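Local atomic coordinates of putative acyl-CoA dehydrogenase (Burkholderia xenovorans, PDB entry 5JSC), a protein that binds flavin-adenine dinucleotide and belongs to the acyl-CoA dehydrogenase family of flavoproteins, its specific function being unassigned. Residues C[107-111]-C[178-182]; C[185-191]-C[203-209]. Residues are numbered along the deposited sequence.

Contact 1: C[107-111]-C[178-182]. With FAD (flavin-adenine dinucleotide), chain M.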
loop_
_atom_site.group_PDB
_atom_site.type_symbol
_atom_site.label_atom_id
_atom_site.label_comp_id
_atom_site.label_asym_id
_atom_site.label_seq_id
_atom_site.Cartn_x
_atom_site.Cartn_y
_atom_site.Cartn_z
ATOM N N PHE C 107 22.215 -3.696 19.937
ATOM C CA PHE C 107 22.773 -2.348 20.004
ATOM C C PHE C 107 24.225 -2.373 20.467
ATOM O O PHE C 107 25.085 -1.690 19.896
ATOM C CB PHE C 107 21.907 -1.511 20.955
ATOM C CG PHE C 107 22.305 -0.070 21.063
ATOM C CD1 PHE C 107 23.212 0.341 22.026
ATOM C CD2 PHE C 107 21.725 0.885 20.240
ATOM C CE1 PHE C 107 23.564 1.673 22.143
ATOM C CE2 PHE C 107 22.069 2.229 20.358
ATOM C CZ PHE C 107 22.991 2.612 21.316
ATOM N N ALA C 108 24.517 -3.166 21.498
ATOM C CA ALA C 108 25.868 -3.223 22.039
ATOM C C ALA C 108 26.856 -3.722 20.993
ATOM O O ALA C 108 27.928 -3.136 20.804
ATOM C CB ALA C 108 25.889 -4.117 23.276
ATOM N N LEU C 109 26.522 -4.815 20.303
ATOM C CA LEU C 109 27.445 -5.320 19.292
ATOM C C LEU C 109 27.556 -4.349 18.125
ATOM O O LEU C 109 28.659 -4.080 17.629
ATOM C CB LEU C 109 27.005 -6.697 18.806
ATOM C CG LEU C 109 27.994 -7.339 17.815
ATOM C CD1 LEU C 109 28.279 -8.819 18.131
ATOM C CD2 LEU C 109 27.489 -7.214 16.389
ATOM N N ALA C 110 26.421 -3.807 17.684
ATOM C CA ALA C 110 26.406 -2.900 16.540
ATOM C C ALA C 110 27.353 -1.729 16.747
ATOM O O ALA C 110 28.097 -1.348 15.832
ATOM C CB ALA C 110 24.985 -2.390 16.307
ATOM N N MET C 111 27.322 -1.123 17.934
ATOM C CA MET C 111 28.111 0.083 18.139
ATOM C C MET C 111 29.598 -0.200 18.267
ATOM O O MET C 111 30.404 0.686 17.974
ATOM C CB MET C 111 27.621 0.845 19.368
ATOM C CG MET C 111 26.258 1.483 19.155
ATOM S SD MET C 111 26.141 2.437 17.625
ATOM C CE MET C 111 27.577 3.517 17.767
ATOM N N ILE C 178 23.790 10.607 19.932
ATOM C CA ILE C 178 25.009 9.809 19.830
ATOM C C ILE C 178 24.833 8.532 20.645
ATOM O O ILE C 178 24.745 8.575 21.876
ATOM C CB ILE C 178 26.243 10.598 20.284
ATOM C CG1 ILE C 178 26.407 11.854 19.420
ATOM C CG2 ILE C 178 27.491 9.711 20.203
ATOM C CD1 ILE C 178 26.291 11.584 17.927
ATOM N N SER C 179 24.786 7.390 19.949
ATOM C CA SER C 179 24.696 6.094 20.605
ATOM C C SER C 179 25.913 5.842 21.485
ATOM O O SER C 179 27.047 6.130 21.095
ATOM C CB SER C 179 24.578 4.992 19.553
ATOM O OG SER C 179 23.345 5.092 18.867
ATOM N N ASN C 180 25.675 5.261 22.665
ATOM C CA ASN C 180 26.668 5.100 23.725
ATOM C C ASN C 180 27.154 6.435 24.275
ATOM O O ASN C 180 28.129 6.472 25.040
ATOM C CB ASN C 180 27.879 4.254 23.273
ATOM C CG ASN C 180 27.531 2.788 23.104
ATOM O OD1 ASN C 180 26.541 2.304 23.662
ATOM N ND2 ASN C 180 28.344 2.069 22.339
ATOM N N GLY C 181 26.504 7.541 23.911
ATOM C CA GLY C 181 26.892 8.821 24.465
ATOM C C GLY C 181 26.813 8.802 25.976
ATOM O O GLY C 181 25.817 8.346 26.546
ATOM N N GLY C 182 27.863 9.279 26.639
ATOM C CA GLY C 182 27.932 9.256 28.077
ATOM C C GLY C 182 28.622 8.044 28.665
ATOM O O GLY C 182 29.045 8.097 29.825
HETATM P PA FAD M . 16.479 15.412 9.536
HETATM O O1A FAD M . 17.808 15.437 8.881
HETATM O O2A FAD M . 15.891 16.754 9.978
HETATM O O5B FAD M . 15.468 14.674 8.557
HETATM C C5B FAD M . 14.070 14.607 8.900
HETATM C C4B FAD M . 13.433 13.709 7.872
HETATM O O4B FAD M . 13.531 14.336 6.580
HETATM C C3B FAD M . 14.126 12.370 7.658
HETATM O O3B FAD M . 13.812 11.407 8.667
HETATM C C2B FAD M . 13.630 11.979 6.264
HETATM O O2B FAD M . 12.341 11.370 6.356
HETATM C C1B FAD M . 13.503 13.347 5.570
HETATM N N9A FAD M . 14.553 13.663 4.609
HETATM C C8A FAD M . 15.901 13.742 4.846
HETATM N N7A FAD M . 16.603 14.136 3.813
HETATM C C5A FAD M . 15.651 14.328 2.820
HETATM C C6A FAD M . 15.748 14.760 1.485
HETATM N N6A FAD M . 16.902 15.068 0.885
HETATM N N1A FAD M . 14.605 14.854 0.768
HETATM C C2A FAD M . 13.448 14.523 1.358
HETATM N N3A FAD M . 13.235 14.103 2.610
HETATM C C4A FAD M . 14.385 14.032 3.295
HETATM N N1 FAD M . 23.701 9.758 14.776
HETATM C C2 FAD M . 25.052 9.652 14.971
HETATM O O2 FAD M . 25.855 10.458 14.470
HETATM N N3 FAD M . 25.545 8.640 15.752
HETATM C C4 FAD M . 24.793 7.672 16.389
HETATM O O4 FAD M . 25.330 6.861 17.138
HETATM C C4X FAD M . 23.382 7.766 16.158
HETATM N N5 FAD M . 22.600 6.927 16.778
HETATM C C5X FAD M . 21.232 7.144 16.718
HETATM C C6 FAD M . 20.395 6.353 17.501
HETATM C C7 FAD M . 19.027 6.594 17.560
HETATM C C7M FAD M . 18.164 5.743 18.456
HETATM C C8 FAD M . 18.476 7.640 16.794
HETATM C C8M FAD M . 16.997 7.939 16.832
HETATM C C9 FAD M . 19.308 8.418 15.996
HETATM C C9A FAD M . 20.680 8.185 15.957
HETATM N N10 FAD M . 21.561 9.020 15.237
HETATM C C10 FAD M . 22.920 8.855 15.342
HETATM C "C1'" FAD M . 21.013 10.166 14.498
HETATM C "C2'" FAD M . 20.395 9.782 13.158
HETATM O "O2'" FAD M . 21.402 9.393 12.225
HETATM C "C3'" FAD M . 19.621 10.978 12.602
HETATM O "O3'" FAD M . 18.505 11.147 13.464
HETATM C "C4'" FAD M . 19.142 10.793 11.163
HETATM O "O4'" FAD M . 20.266 10.864 10.284
HETATM C "C5'" FAD M . 18.107 11.829 10.775
HETATM O "O5'" FAD M . 18.683 13.133 10.996
HETATM P P FAD M . 17.752 14.202 11.789
HETATM O O1P FAD M . 17.221 13.616 13.052
HETATM O O2P FAD M . 18.519 15.480 11.949
HETATM O O3P FAD M . 16.523 14.457 10.807
HETATM O O HOH W 1 28.870 -0.808 22.180
#
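Direct contact between helix segment 107-111 and 178-182, at the end of strand 168-179, is made by side chains. With chi1 at t, Phe107 reaches across from a sideways start: its CZ packs 3.4 Å from Ser179 CB, while Asn180 OD1 lies 3.4 Å from Phe107 CE1 at the ring edge. One helical turn on, Met111 adopts an m-m-m conformation that places SD 3.6 Å from Ser179 CB; the long, unbranched thioether can curl to fill this buried gap, and Met111 CB lies 3.3 Å from Asn180 ND2. Small Ser179 (m) fits between these groups and the flavin, donating from OG to N5 and from N to O4 of FAD, both 2.9 Å. Asn180 occupies the third position of a type II turn, Ile178 to Gly181, closed by Gly181 N to Ile178 O (2.9 Å); asparagine tolerates the positive phi (64°) needed there. Its ND2 is held by Ala142 O and by a water that donates to Ala108 O, the one polar relay between the segments. A serine or threonine that meets flavin N5 and O4 from a strand end of the middle domain is a hallmark of the FAD site in the acyl-CoA dehydrogenase fold.

Contact 2: C[185-191]-C[203-209]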
loop_
_atom_site.group_PDB
_atom_site.type_symbol
_atom_site.label_atom_id
_atom_site.label_comp_id
_atom_site.label_asym_id
_atom_site.label_seq_id
_atom_site.Cartn_x
_atom_site.Cartn_y
_atom_site.Cartn_z
ATOM N N ASP C 185 34.118 5.049 25.649
ATOM C CA ASP C 185 35.491 5.389 25.990
ATOM C C ASP C 185 36.143 6.305 24.965
ATOM O O ASP C 185 37.117 6.997 25.291
ATOM C CB ASP C 185 36.311 4.104 26.151
ATOM C CG ASP C 185 35.880 3.308 27.366
ATOM O OD1 ASP C 185 36.109 3.801 28.495
ATOM O OD2 ASP C 185 35.298 2.219 27.205
ATOM N N PHE C 186 35.614 6.342 23.748
ATOM C CA PHE C 186 36.079 7.278 22.738
ATOM C C PHE C 186 34.951 7.483 21.745
ATOM O O PHE C 186 34.032 6.659 21.637
ATOM C CB PHE C 186 37.345 6.776 22.024
ATOM C CG PHE C 186 37.117 5.539 21.202
ATOM C CD1 PHE C 186 36.678 5.633 19.879
ATOM C CD2 PHE C 186 37.311 4.274 21.751
ATOM C CE1 PHE C 186 36.443 4.487 19.123
ATOM C CE2 PHE C 186 37.091 3.138 21.004
ATOM C CZ PHE C 186 36.654 3.239 19.686
ATOM N N TYR C 187 35.051 8.588 21.012
ATOM C CA TYR C 187 34.106 8.975 19.975
ATOM C C TYR C 187 34.886 9.234 18.703
ATOM O O TYR C 187 35.868 9.974 18.733
ATOM C CB TYR C 187 33.340 10.248 20.372
ATOM C CG TYR C 187 32.554 10.096 21.644
ATOM C CD1 TYR C 187 33.138 10.344 22.883
ATOM C CD2 TYR C 187 31.224 9.703 21.610
ATOM C CE1 TYR C 187 32.414 10.191 24.051
ATOM C CE2 TYR C 187 30.493 9.553 22.768
ATOM C CZ TYR C 187 31.087 9.794 23.983
ATOM O OH TYR C 187 30.345 9.626 25.136
ATOM N N VAL C 188 34.466 8.632 17.594
ATOM C CA VAL C 188 34.937 9.078 16.285
ATOM C C VAL C 188 34.083 10.284 15.903
ATOM O O VAL C 188 32.880 10.154 15.663
ATOM C CB VAL C 188 34.854 7.972 15.228
ATOM C CG1 VAL C 188 35.224 8.529 13.863
ATOM C CG2 VAL C 188 35.790 6.832 15.585
ATOM N N VAL C 189 34.699 11.466 15.862
ATOM C CA VAL C 189 33.988 12.735 15.700
ATOM C C VAL C 189 34.324 13.311 14.334
ATOM O O VAL C 189 35.506 13.417 13.973
ATOM C CB VAL C 189 34.360 13.738 16.806
ATOM C CG1 VAL C 189 33.598 15.058 16.625
ATOM C CG2 VAL C 189 34.095 13.152 18.189
ATOM N N PHE C 190 33.298 13.724 13.594
ATOM C CA PHE C 190 33.485 14.384 12.308
ATOM C C PHE C 190 33.233 15.869 12.494
ATOM O O PHE C 190 32.234 16.259 13.107
ATOM C CB PHE C 190 32.566 13.780 11.243
ATOM C CG PHE C 190 32.820 12.318 11.028
ATOM C CD1 PHE C 190 32.233 11.372 11.859
ATOM C CD2 PHE C 190 33.701 11.895 10.044
ATOM C CE1 PHE C 190 32.495 10.019 11.698
ATOM C CE2 PHE C 190 33.965 10.542 9.871
ATOM C CZ PHE C 190 33.363 9.602 10.703
ATOM N N ALA C 191 34.156 16.693 12.001
ATOM C CA ALA C 191 34.105 18.125 12.264
ATOM C C ALA C 191 34.569 18.882 11.033
ATOM O O ALA C 191 35.330 18.364 10.213
ATOM C CB ALA C 191 34.983 18.507 13.472
ATOM N N SER C 203 36.848 16.734 8.502
ATOM C CA SER C 203 37.881 15.802 8.933
ATOM C C SER C 203 37.330 14.932 10.053
ATOM O O SER C 203 36.377 15.304 10.739
ATOM C CB SER C 203 39.149 16.530 9.414
ATOM O OG SER C 203 39.712 17.310 8.367
ATOM N N ALA C 204 37.945 13.763 10.234
ATOM C CA ALA C 204 37.547 12.799 11.252
ATOM C C ALA C 204 38.613 12.722 12.338
ATOM O O ALA C 204 39.810 12.762 12.041
ATOM C CB ALA C 204 37.345 11.415 10.633
ATOM N N PHE C 205 38.181 12.592 13.599
ATOM C CA PHE C 205 39.089 12.529 14.746
ATOM C C PHE C 205 38.667 11.425 15.700
ATOM O O PHE C 205 37.473 11.220 15.912
ATOM C CB PHE C 205 39.106 13.849 15.547
ATOM C CG PHE C 205 39.546 15.043 14.758
ATOM C CD1 PHE C 205 38.616 15.820 14.064
ATOM C CD2 PHE C 205 40.889 15.402 14.715
ATOM C CE1 PHE C 205 39.022 16.923 13.347
ATOM C CE2 PHE C 205 41.296 16.511 13.994
ATOM C CZ PHE C 205 40.367 17.272 13.310
ATOM N N VAL C 206 39.631 10.741 16.317
ATOM C CA VAL C 206 39.330 9.924 17.490
ATOM C C VAL C 206 39.470 10.805 18.721
ATOM O O VAL C 206 40.542 11.373 18.973
ATOM C CB VAL C 206 40.244 8.698 17.598
ATOM C CG1 VAL C 206 39.809 7.857 18.801
ATOM C CG2 VAL C 206 40.193 7.886 16.316
ATOM N N VAL C 207 38.389 10.927 19.486
ATOM C CA VAL C 207 38.344 11.814 20.643
ATOM C C VAL C 207 38.084 10.966 21.883
ATOM O O VAL C 207 36.987 10.417 22.051
ATOM C CB VAL C 207 37.285 12.913 20.483
ATOM C CG1 VAL C 207 37.332 13.856 21.677
ATOM C CG2 VAL C 207 37.521 13.679 19.183
ATOM N N ASP C 208 39.088 10.857 22.754
ATOM C CA ASP C 208 38.911 10.102 23.987
ATOM C C ASP C 208 37.862 10.773 24.861
ATOM O O ASP C 208 37.751 12.001 24.889
ATOM C CB ASP C 208 40.237 9.988 24.742
ATOM C CG ASP C 208 41.261 9.134 24.006
ATOM O OD1 ASP C 208 40.857 8.296 23.179
ATOM O OD2 ASP C 208 42.471 9.304 24.254
ATOM N N ALA C 209 37.083 9.957 25.574
ATOM C CA ALA C 209 35.975 10.497 26.354
ATOM C C ALA C 209 36.452 11.423 27.465
ATOM O O ALA C 209 35.701 12.310 27.891
ATOM C CB ALA C 209 35.138 9.358 26.941
#
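Seven backbone hydrogen bonds zip 185-191 antiparallel to 203-209. In the hydrogen-bonded pairs Tyr187-Val207, Val189-Phe205 and Ala191-Ser203, each N donates to the partner's O at 2.8 to 2.9 Å; past Tyr187-Val207, Ala209 N reaches Asp185 O at 3.0 Å. Every main-chain N and O of these three pairs is thereby satisfied within the hairpin. The alternate residues Phe186, Val188 and Phe190 pair with Asp208, Val206 and Ala204 without such bonds, but CA-H...O contacts, such as Val188 CA to Phe205 O at 3.3 Å, add to the fit. Outward, the backbone of Val188 bonds with Ala143 and Ala145, that of Phe190 with Ala145, and Phe190 O accepts from Lys175 NZ; Ala204 bonds with Leu244. Asp208, at the partly exposed end, accepts from Tyr131 OH and forms a salt bridge with Arg130; Asp185 OD2 takes Ile141 N, Tyr187 OH bonds to Gly182 N, and Ser203 OG pairs with Thr193 and Gly248. On the face of Phe186, Val188, Val206 and Asp208, the apolar side chains of the first three pack on Ile119 of helix 103-122; Phe190 CE2 meets Ala204 CB at 3.6 Å and its ring meets Phe144. On the other, Val189 CG2 meets Val207 CG2 at 3.6 Å; beta-branched valines favour extended backbones. This is a classic antiparallel beta hairpin within a mixed sheet of the beta-rich acyl-CoA dehydrogenase middle domain.

Both contacts are buried, but contact 1 lies deeper, its centre 9 Å from that of the chain against 18 Å, and contact 2 runs out to an exposed Asp185. They follow in series, and Tyr187 joins them: its OH probably bonds to Gly182 N (2.9 Å), while its CE2 packs 4.0 Å from Ile178 CG2. Helix 103-122 serves both, its early part in contact 1 and Ile119 against the hairpin of contact 2. Their chemistry differs accordingly. Contact 1 joins the N-terminal and middle domains by side-chain packing and one water, with Ser179 N and OG given to FAD; contact 2 stays within the middle domain and rests on regular main-chain bonding.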